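Local coordinates for SusD superfamily protein (PDB 3NQP), which probably captures glycans at the outer membrane of Bacteroides fragilis for import, like other SusD proteins, at residues F327-R333 / E441-I447; N320-N326 / S475-D479; I406-R410 / L422-P426. All blocks are in the same frame, centred on the assembly; numbering follows the deposited sequence.

Contact 1 of 3, residues F327-R333 / E441-I447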
loop_
_atom_site.group_PDB
_atom_site.type_symbol
_atom_site.label_atom_id
_atom_site.label_comp_id
_atom_site.label_asym_id
_atom_site.label_seq_id
_atom_site.Cartn_x
_atom_site.Cartn_y
_atom_site.Cartn_z
ATOM N N PHE A 327 0.390 -16.825 -10.885
ATOM C CA PHE A 327 -0.824 -17.413 -10.316
ATOM C C PHE A 327 -1.169 -18.759 -10.974
ATOM O O PHE A 327 -1.207 -18.855 -12.199
ATOM C CB PHE A 327 -2.031 -16.487 -10.543
ATOM C CG PHE A 327 -1.991 -15.179 -9.767
ATOM C CD1 PHE A 327 -2.556 -15.083 -8.505
ATOM C CD2 PHE A 327 -1.493 -14.027 -10.340
ATOM C CE1 PHE A 327 -2.590 -13.868 -7.822
ATOM C CE2 PHE A 327 -1.476 -12.807 -9.627
ATOM C CZ PHE A 327 -2.048 -12.745 -8.361
ATOM N N ASP A 328 -1.507 -19.771 -10.166
ATOM C CA ASP A 328 -2.211 -20.963 -10.675
ATOM C C ASP A 328 -3.578 -20.581 -11.196
ATOM O O ASP A 328 -4.192 -19.627 -10.706
ATOM C CB ASP A 328 -2.421 -21.985 -9.550
ATOM C CG ASP A 328 -1.134 -22.516 -9.014
ATOM O OD1 ASP A 328 -0.256 -22.817 -9.840
ATOM O OD2 ASP A 328 -0.989 -22.622 -7.788
ATOM N N ASP A 329 -4.065 -21.298 -12.203
ATOM C CA ASP A 329 -5.383 -20.999 -12.744
ATOM C C ASP A 329 -6.481 -21.220 -11.708
ATOM O O ASP A 329 -7.523 -20.599 -11.805
ATOM C CB ASP A 329 -5.697 -21.819 -14.002
ATOM C CG ASP A 329 -4.911 -21.361 -15.231
ATOM O OD1 ASP A 329 -4.525 -20.173 -15.362
ATOM O OD2 ASP A 329 -4.721 -22.222 -16.101
ATOM N N ALA A 330 -6.240 -22.079 -10.715
ATOM C CA ALA A 330 -7.250 -22.398 -9.698
ATOM C C ALA A 330 -7.302 -21.339 -8.608
ATOM O O ALA A 330 -8.136 -21.415 -7.736
ATOM C CB ALA A 330 -6.973 -23.771 -9.046
ATOM N N ASP A 331 -6.386 -20.384 -8.653
ATOM C CA ASP A 331 -6.324 -19.257 -7.703
ATOM C C ASP A 331 -7.284 -18.180 -8.247
ATOM O O ASP A 331 -7.021 -17.573 -9.278
ATOM C CB ASP A 331 -4.881 -18.758 -7.640
ATOM C CG ASP A 331 -4.627 -17.669 -6.629
ATOM O OD1 ASP A 331 -5.556 -16.913 -6.274
ATOM O OD2 ASP A 331 -3.447 -17.554 -6.207
ATOM N N THR A 332 -8.375 -17.931 -7.522
ATOM C CA THR A 332 -9.407 -16.955 -7.933
ATOM C C THR A 332 -8.843 -15.532 -8.006
ATOM O O THR A 332 -9.400 -14.705 -8.695
ATOM C CB THR A 332 -10.601 -16.942 -6.961
ATOM O OG1 THR A 332 -10.159 -16.529 -5.653
ATOM C CG2 THR A 332 -11.223 -18.363 -6.842
ATOM N N ARG A 333 -7.725 -15.244 -7.342
ATOM C CA ARG A 333 -7.134 -13.893 -7.432
ATOM C C ARG A 333 -6.649 -13.590 -8.849
ATOM O O ARG A 333 -6.516 -12.421 -9.227
ATOM C CB ARG A 333 -5.982 -13.726 -6.456
ATOM C CG ARG A 333 -6.378 -13.903 -4.991
ATOM C CD ARG A 333 -5.192 -13.835 -4.079
ATOM N NE ARG A 333 -4.367 -15.026 -4.207
ATOM C CZ ARG A 333 -3.516 -15.471 -3.294
ATOM N NH1 ARG A 333 -3.301 -14.799 -2.160
ATOM N NH2 ARG A 333 -2.851 -16.580 -3.522
ATOM N N GLU A 441 3.222 -14.631 -1.170
ATOM C CA GLU A 441 1.800 -14.554 -0.871
ATOM C C GLU A 441 1.305 -13.103 -0.854
ATOM O O GLU A 441 0.242 -12.813 -1.343
ATOM C CB GLU A 441 1.491 -15.265 0.456
ATOM C CG GLU A 441 0.049 -15.805 0.527
ATOM C CD GLU A 441 -0.276 -16.789 -0.551
ATOM O OE1 GLU A 441 0.600 -17.612 -0.887
ATOM O OE2 GLU A 441 -1.392 -16.700 -1.086
ATOM N N LYS A 442 2.070 -12.197 -0.252
ATOM C CA LYS A 442 1.785 -10.757 -0.362
ATOM C C LYS A 442 1.800 -10.283 -1.823
ATOM O O LYS A 442 0.979 -9.466 -2.203
ATOM C CB LYS A 442 2.778 -9.942 0.470
ATOM C CG LYS A 442 2.500 -10.042 1.962
ATOM C CD LYS A 442 3.227 -8.955 2.811
ATOM C CE LYS A 442 2.508 -7.601 2.650
ATOM N NZ LYS A 442 3.136 -6.539 3.542
ATOM N N ASP A 443 2.718 -10.815 -2.626
ATOM C CA ASP A 443 2.834 -10.437 -4.034
ATOM C C ASP A 443 1.564 -10.762 -4.800
ATOM O O ASP A 443 1.185 -10.041 -5.704
ATOM C CB ASP A 443 3.994 -11.202 -4.717
ATOM C CG ASP A 443 5.359 -10.637 -4.387
ATOM O OD1 ASP A 443 5.434 -9.526 -3.786
ATOM O OD2 ASP A 443 6.354 -11.352 -4.695
ATOM N N LYS A 444 0.960 -11.896 -4.476
ATOM C CA LYS A 444 -0.303 -12.305 -5.065
ATOM C C LYS A 444 -1.536 -11.626 -4.472
ATOM O O LYS A 444 -2.497 -11.308 -5.212
ATOM C CB LYS A 444 -0.476 -13.792 -4.942
ATOM C CG LYS A 444 0.418 -14.608 -5.823
ATOM C CD LYS A 444 0.217 -16.084 -5.463
ATOM C CE LYS A 444 1.269 -16.915 -6.128
ATOM N NZ LYS A 444 0.999 -18.348 -5.954
ATOM N N GLU A 445 -1.529 -11.442 -3.143
ATOM C CA GLU A 445 -2.711 -10.974 -2.409
ATOM C C GLU A 445 -2.937 -9.466 -2.619
ATOM O O GLU A 445 -4.085 -8.997 -2.680
ATOM C CB GLU A 445 -2.569 -11.288 -0.915
ATOM C CG GLU A 445 -3.748 -10.989 -0.005
ATOM C CD GLU A 445 -4.994 -11.828 -0.330
ATOM O OE1 GLU A 445 -4.870 -12.888 -0.957
ATOM O OE2 GLU A 445 -6.083 -11.411 0.048
ATOM N N PHE A 446 -1.843 -8.726 -2.719
ATOM C CA PHE A 446 -1.864 -7.267 -2.617
ATOM C C PHE A 446 -1.393 -6.489 -3.871
ATOM O O PHE A 446 -0.861 -5.386 -3.790
ATOM C CB PHE A 446 -1.031 -6.854 -1.428
ATOM C CG PHE A 446 -1.541 -7.337 -0.149
ATOM C CD1 PHE A 446 -2.778 -6.912 0.328
ATOM C CD2 PHE A 446 -0.807 -8.238 0.624
ATOM C CE1 PHE A 446 -3.266 -7.392 1.522
ATOM C CE2 PHE A 446 -1.301 -8.694 1.827
ATOM C CZ PHE A 446 -2.537 -8.271 2.266
ATOM N N ILE A 447 -1.631 -7.063 -5.026
ATOM C CA ILE A 447 -1.459 -6.347 -6.292
ATOM C C ILE A 447 -2.273 -5.054 -6.244
ATOM O O ILE A 447 -3.470 -5.070 -5.972
ATOM C CB ILE A 447 -1.846 -7.235 -7.502
ATOM C CG1 ILE A 447 -0.776 -8.336 -7.691
ATOM C CG2 ILE A 447 -1.945 -6.384 -8.805
ATOM C CD1 ILE A 447 -1.067 -9.342 -8.758
HETATM O O HOH W 1 -1.679 -19.121 -7.178
#
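K444, near the end of helix 431-445, lies between the F327 ring and the guanidinium of R333, beside a salt-bridge network of D331, R333, E441 and E445 that ties the loop to the helix in this SusD fold. K444 CB is 3.6 Å from F327 CE1 and stands 3.8 Å above the guanidinium plane of R333, roughly over its centre. K444 CG then makes a CH-pi contact over one ring face, 4.1 Å from the centroid of the F327 ring, while I447 CD1 meets that ring at its edge. The lysine chain runs on extended: CD passes R333 NH2 and D331 OD2. At the tip, K444 NZ donates to a water 3.0 Å away, which in turn donates to D331 OD2 and accepts from D328 N. Lysine thus supplies both a greasy shaft for the ring and a charged end for the acidic turn.

R333 suits its buried place because its planar group can serve three carboxylates at once. NE and NH2 grip D331 side-on, and D331 OD1 also caps the following helix by accepting from R333 N. R333 NH1 donates to E445 OE1 at 2.7 Å; that carboxylate is shared with R381 and R412 through OE2. Together these acids probably stabilise the arginine's charge. E441 OE2 accepts from both NH1 and NH2 of R333, the latter 2.8 Å away.

Contact 2 of 3, residues N320-N326 / S475-D479. With EDO (1,2-ethanediol), chain E.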
loop_
_atom_site.group_PDB
_atom_site.type_symbol
_atom_site.label_atom_id
_atom_site.label_comp_id
_atom_site.label_asym_id
_atom_site.label_seq_id
_atom_site.Cartn_x
_atom_site.Cartn_y
_atom_site.Cartn_z
ATOM N N ASN A 320 4.638 -6.684 -15.403
ATOM C CA ASN A 320 5.314 -7.683 -16.236
ATOM C C ASN A 320 4.384 -8.884 -16.234
ATOM O O ASN A 320 3.792 -9.213 -15.203
ATOM C CB ASN A 320 6.625 -8.044 -15.564
ATOM C CG ASN A 320 7.471 -8.960 -16.367
ATOM O OD1 ASN A 320 7.129 -10.135 -16.559
ATOM N ND2 ASN A 320 8.617 -8.446 -16.843
ATOM N N LYS A 321 4.260 -9.548 -17.366
ATOM C CA LYS A 321 3.279 -10.627 -17.494
ATOM C C LYS A 321 3.572 -11.863 -16.610
ATOM O O LYS A 321 2.684 -12.682 -16.352
ATOM C CB LYS A 321 3.191 -11.044 -18.962
ATOM C CG LYS A 321 4.429 -11.745 -19.510
ATOM C CD LYS A 321 4.218 -12.197 -20.988
ATOM C CE LYS A 321 4.398 -10.964 -21.947
ATOM N NZ LYS A 321 4.243 -11.318 -23.384
ATOM N N ALA A 322 4.811 -11.998 -16.169
ATOM C CA ALA A 322 5.173 -12.997 -15.151
ATOM C C ALA A 322 4.410 -12.837 -13.843
ATOM O O ALA A 322 4.257 -13.812 -13.095
ATOM C CB ALA A 322 6.696 -12.987 -14.880
ATOM N N VAL A 323 3.910 -11.641 -13.544
ATOM C CA VAL A 323 3.131 -11.451 -12.323
ATOM C C VAL A 323 1.834 -12.263 -12.463
ATOM O O VAL A 323 1.489 -13.059 -11.593
ATOM C CB VAL A 323 2.847 -9.960 -12.067
ATOM C CG1 VAL A 323 1.873 -9.748 -10.946
ATOM C CG2 VAL A 323 4.189 -9.193 -11.750
ATOM N N TYR A 324 1.122 -12.049 -13.565
ATOM C CA TYR A 324 -0.038 -12.900 -13.945
ATOM C C TYR A 324 0.287 -14.403 -14.022
ATOM O O TYR A 324 -0.424 -15.248 -13.446
ATOM C CB TYR A 324 -0.625 -12.384 -15.251
ATOM C CG TYR A 324 -1.856 -13.116 -15.796
ATOM C CD1 TYR A 324 -3.108 -12.901 -15.240
ATOM C CD2 TYR A 324 -1.758 -14.013 -16.859
ATOM C CE1 TYR A 324 -4.246 -13.550 -15.733
ATOM C CE2 TYR A 324 -2.916 -14.676 -17.379
ATOM C CZ TYR A 324 -4.150 -14.426 -16.811
ATOM O OH TYR A 324 -5.294 -15.039 -17.272
ATOM N N GLN A 325 1.352 -14.749 -14.708
ATOM C CA GLN A 325 1.699 -16.169 -14.927
ATOM C C GLN A 325 2.107 -16.881 -13.636
ATOM O O GLN A 325 2.058 -18.107 -13.575
ATOM C CB GLN A 325 2.842 -16.290 -15.928
ATOM C CG GLN A 325 2.487 -15.804 -17.301
ATOM C CD GLN A 325 3.677 -15.750 -18.219
ATOM O OE1 GLN A 325 4.755 -15.289 -17.838
ATOM N NE2 GLN A 325 3.491 -16.223 -19.434
ATOM N N ASN A 326 2.498 -16.112 -12.617
ATOM C CA ASN A 326 2.791 -16.686 -11.282
ATOM C C ASN A 326 1.586 -17.286 -10.558
ATOM O O ASN A 326 1.737 -18.106 -9.655
ATOM C CB ASN A 326 3.375 -15.626 -10.345
ATOM C CG ASN A 326 4.898 -15.510 -10.434
ATOM O OD1 ASN A 326 5.567 -16.295 -11.113
ATOM N ND2 ASN A 326 5.453 -14.523 -9.709
ATOM N N SER A 475 13.648 -10.490 -6.508
ATOM C CA SER A 475 13.226 -10.087 -7.848
ATOM C C SER A 475 12.127 -10.989 -8.376
ATOM O O SER A 475 11.957 -12.119 -7.940
ATOM C CB SER A 475 14.406 -10.085 -8.845
ATOM O OG SER A 475 14.842 -11.405 -9.170
ATOM N N LEU A 476 11.427 -10.470 -9.363
ATOM C CA LEU A 476 10.277 -11.147 -9.952
ATOM C C LEU A 476 10.666 -12.458 -10.553
ATOM O O LEU A 476 10.013 -13.484 -10.287
ATOM C CB LEU A 476 9.629 -10.300 -11.029
ATOM C CG LEU A 476 8.370 -10.906 -11.691
ATOM C CD1 LEU A 476 7.292 -11.204 -10.650
ATOM C CD2 LEU A 476 7.824 -9.971 -12.758
ATOM N N LEU A 477 11.745 -12.425 -11.330
ATOM C CA LEU A 477 12.233 -13.610 -12.034
ATOM C C LEU A 477 13.249 -14.465 -11.239
ATOM O O LEU A 477 13.524 -15.583 -11.633
ATOM C CB LEU A 477 12.816 -13.203 -13.405
ATOM C CG LEU A 477 11.814 -12.622 -14.428
ATOM C CD1 LEU A 477 12.447 -12.445 -15.835
ATOM C CD2 LEU A 477 10.503 -13.480 -14.489
ATOM N N GLY A 478 13.836 -13.935 -10.163
ATOM C CA GLY A 478 14.826 -14.701 -9.375
ATOM C C GLY A 478 16.255 -14.609 -9.886
ATOM O O GLY A 478 17.158 -15.283 -9.371
ATOM N N ASP A 479 16.477 -13.739 -10.857
ATOM C CA ASP A 479 17.712 -13.707 -11.625
ATOM C C ASP A 479 18.710 -12.663 -11.140
ATOM O O ASP A 479 19.908 -12.910 -11.168
ATOM C CB ASP A 479 17.429 -13.441 -13.101
ATOM C CG ASP A 479 16.625 -12.141 -13.345
ATOM O OD1 ASP A 479 15.961 -11.594 -12.408
ATOM O OD2 ASP A 479 16.641 -11.677 -14.510
HETATM C C1 EDO E . 5.127 -10.298 -26.588
HETATM O O1 EDO E . 4.416 -11.432 -26.095
HETATM C C2 EDO E . 4.482 -8.965 -26.189
HETATM O O2 EDO E . 4.645 -8.659 -24.794
HETATM O O HOH W 2 8.209 -14.027 -8.167
HETATM O O HOH W 3 8.239 -15.239 -11.641
#
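L476 and L477 reach across from the loop to N320, A322, V323 and N326 of the short helix 321-325 and its ends, and S475 shapes the turn that presents them. The S475 hydroxyl OG accepts from G478 N at 2.9 Å, an ST motif, and is also hydrogen-bonded to K472 O, so a small polar residue closes the turn from within.

L476 does most of the packing. A chi1 of -178° sets CG opposite the backbone N and turns both methyls to the helix: L476 CD2 lies 3.6 Å from N320 CB and also touches A322 CB and V323 CG2, while CD1 rests against V323 CG2 and N326 ND2. The branched end thus lets one methyl meet the start of the helix and the other meet V323 and N326. The L476 carbonyl is tied to N326 less directly: a water donates to L476 O at 2.8 Å and accepts from N326 ND2. This is a surface contact of the SusD fold, joining helix 321-325 to the long loop between helices 452-458 and 498-503. N320, whose CB points toward that loop, is also the N-cap of the helix; N320 OD1 accepts from A322 N at 3.0 Å, in the carbonyl plane and on a lone pair.

L477 is more exposed and adds its CD2, 3.9 Å from A322 CB, the compact alanine letting both leucines approach. G478 then adopts a positive phi of 86°, where a CB would press on the preceding carbonyl O. At D479 the backbone N sends a weak bond back to S475 OG.

Contact 3 of 3, residues I406-R410 / L422-P426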
loop_
_atom_site.group_PDB
_atom_site.type_symbol
_atom_site.label_atom_id
_atom_site.label_comp_id
_atom_site.label_asym_id
_atom_site.label_seq_id
_atom_site.Cartn_x
_atom_site.Cartn_y
_atom_site.Cartn_z
ATOM N N ILE A 406 -0.177 -18.261 6.217
ATOM C CA ILE A 406 -0.113 -18.409 4.754
ATOM C C ILE A 406 -1.274 -19.244 4.231
ATOM O O ILE A 406 -1.900 -18.888 3.242
ATOM C CB ILE A 406 1.208 -19.041 4.275
ATOM C CG1 ILE A 406 2.376 -18.073 4.496
ATOM C CG2 ILE A 406 1.124 -19.437 2.771
ATOM C CD1 ILE A 406 3.786 -18.760 4.316
ATOM N N ASN A 407 -1.558 -20.351 4.886
ATOM C CA ASN A 407 -2.633 -21.224 4.431
ATOM C C ASN A 407 -4.039 -20.661 4.639
ATOM O O ASN A 407 -4.947 -20.984 3.868
ATOM C CB ASN A 407 -2.493 -22.618 5.036
ATOM C CG ASN A 407 -1.321 -23.397 4.438
ATOM O OD1 ASN A 407 -1.086 -23.349 3.219
ATOM N ND2 ASN A 407 -0.581 -24.129 5.295
ATOM N N LEU A 408 -4.242 -19.841 5.663
ATOM C CA LEU A 408 -5.494 -19.124 5.793
ATOM C C LEU A 408 -5.746 -18.283 4.523
ATOM O O LEU A 408 -6.815 -18.346 3.941
ATOM C CB LEU A 408 -5.476 -18.177 6.999
ATOM C CG LEU A 408 -5.873 -18.797 8.330
ATOM C CD1 LEU A 408 -5.540 -17.817 9.501
ATOM C CD2 LEU A 408 -7.354 -19.242 8.332
ATOM N N VAL A 409 -4.738 -17.518 4.096
ATOM C CA VAL A 409 -4.876 -16.684 2.888
ATOM C C VAL A 409 -5.011 -17.521 1.626
ATOM O O VAL A 409 -5.907 -17.246 0.808
ATOM C CB VAL A 409 -3.715 -15.691 2.782
ATOM C CG1 VAL A 409 -3.841 -14.861 1.511
ATOM C CG2 VAL A 409 -3.657 -14.841 4.096
ATOM N N ARG A 410 -4.180 -18.572 1.468
ATOM C CA ARG A 410 -4.281 -19.418 0.266
ATOM C C ARG A 410 -5.617 -20.089 0.180
ATOM O O ARG A 410 -6.183 -20.214 -0.907
ATOM C CB ARG A 410 -3.219 -20.497 0.219
ATOM C CG ARG A 410 -1.827 -19.938 0.055
ATOM C CD ARG A 410 -0.820 -21.026 -0.220
ATOM N NE ARG A 410 0.553 -20.525 -0.363
ATOM C CZ ARG A 410 1.596 -21.293 -0.644
ATOM N NH1 ARG A 410 1.442 -22.610 -0.841
ATOM N NH2 ARG A 410 2.791 -20.745 -0.778
ATOM N N LEU A 422 -2.131 -30.048 -3.327
ATOM C CA LEU A 422 -1.623 -29.234 -4.445
ATOM C C LEU A 422 -1.063 -27.867 -3.964
ATOM O O LEU A 422 -0.043 -27.390 -4.461
ATOM C CB LEU A 422 -2.743 -28.974 -5.468
ATOM C CG LEU A 422 -3.376 -30.206 -6.169
ATOM C CD1 LEU A 422 -4.380 -29.768 -7.283
ATOM C CD2 LEU A 422 -2.282 -31.107 -6.750
ATOM N N TYR A 423 -1.770 -27.243 -3.043
ATOM C CA TYR A 423 -1.650 -25.786 -2.788
ATOM C C TYR A 423 -1.249 -25.373 -1.382
ATOM O O TYR A 423 -0.902 -24.210 -1.162
ATOM C CB TYR A 423 -2.970 -25.093 -3.202
ATOM C CG TYR A 423 -3.365 -25.380 -4.645
ATOM C CD1 TYR A 423 -2.437 -25.276 -5.664
ATOM C CD2 TYR A 423 -4.649 -25.750 -4.975
ATOM C CE1 TYR A 423 -2.770 -25.517 -6.948
ATOM C CE2 TYR A 423 -5.008 -26.006 -6.294
ATOM C CZ TYR A 423 -4.075 -25.908 -7.275
ATOM O OH TYR A 423 -4.392 -26.209 -8.599
ATOM N N ALA A 424 -1.244 -26.292 -0.420
ATOM C CA ALA A 424 -0.980 -25.909 0.975
ATOM C C ALA A 424 0.520 -25.715 1.163
ATOM O O ALA A 424 1.301 -26.426 0.567
ATOM C CB ALA A 424 -1.493 -26.969 1.946
ATOM N N TYR A 425 0.907 -24.746 1.982
ATOM C CA TYR A 425 2.312 -24.546 2.341
ATOM C C TYR A 425 2.733 -25.493 3.478
ATOM O O TYR A 425 2.154 -25.447 4.567
ATOM C CB TYR A 425 2.517 -23.087 2.767
ATOM C CG TYR A 425 3.965 -22.746 3.101
ATOM C CD1 TYR A 425 4.934 -22.612 2.089
ATOM C CD2 TYR A 425 4.355 -22.561 4.418
ATOM C CE1 TYR A 425 6.267 -22.314 2.411
ATOM C CE2 TYR A 425 5.669 -22.275 4.748
ATOM C CZ TYR A 425 6.623 -22.166 3.753
ATOM O OH TYR A 425 7.925 -21.866 4.108
ATOM N N PRO A 426 3.745 -26.346 3.248
ATOM C CA PRO A 426 4.119 -27.247 4.341
ATOM C C PRO A 426 5.060 -26.502 5.248
ATOM O O PRO A 426 5.854 -25.685 4.763
ATOM C CB PRO A 426 4.839 -28.408 3.623
ATOM C CG PRO A 426 5.434 -27.786 2.352
ATOM C CD PRO A 426 4.577 -26.557 2.033
#
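N407 uses its whole side-chain amide to hold the backbone of Y425, fastening the segment that leaves helix 420-423 against helix 399-414 in the helical SusD fold. Y425 N donates to N407 OD1 at 2.7 Å, nearly straight at 168°, and N407 ND2 returns a bond to Y425 O at 3.1 Å. Each carbonyl is met in its own plane on a lone pair. An amide suits this spot because it carries a donor and an acceptor side by side, so one flat group satisfies both backbone positions of Y425 much as a neighbouring strand would.

One turn along the helix, R410 makes the second grip. Its chain is extended from CG to NE, which carries R410 NH1 to Y423 O, 2.9 Å away. That oxygen lies near the guanidinium plane, but the donor sits above the carbonyl plane. The carbonyl so met belongs to the last residue of helix 420-423. Y425 CB rests over one face of the same guanidinium, and the tyrosine ring is turned steeply to it, the planes 76° apart.

I406 completes the inner shell with carbon alone: I406 CD1 stands over one face of the Y425 ring, 4.1 Å from its centroid, and CG2 touches Y425 CB.

Farther out, helix 431-445 backs the contact, with A437 touching both I406 and Y425. R410 is positioned by a salt bridge from NE to E441, while the Y423 ring is stacked with Y414. Beyond the ring of Y425, the phenol OH is hydrogen-bonded to N434 OD1.

How the contacts relate
The three contacts lie within the SusD family region. Contact 1 lies between the other two: its centre is about 12 Å from that of each, whereas the centres of contacts 2 and 3 are about 20 Å apart, their nearest atoms about 9 Å. Along the chain, segments 320-326 and 327-333 come in direct succession, then 406-410, 422-426, 441-447 and finally 475-479, so contact 2 encloses contact 1 and contact 1 encloses contact 3. Segment 441-447, the end of helix 431-445 and the residues just after it, is the link: E445 packs on V409 of contact 3, and I447 on V323 of contact 2. Through it, loop 320-333, the arginine-glutamate cluster and helix 399-414 are held together.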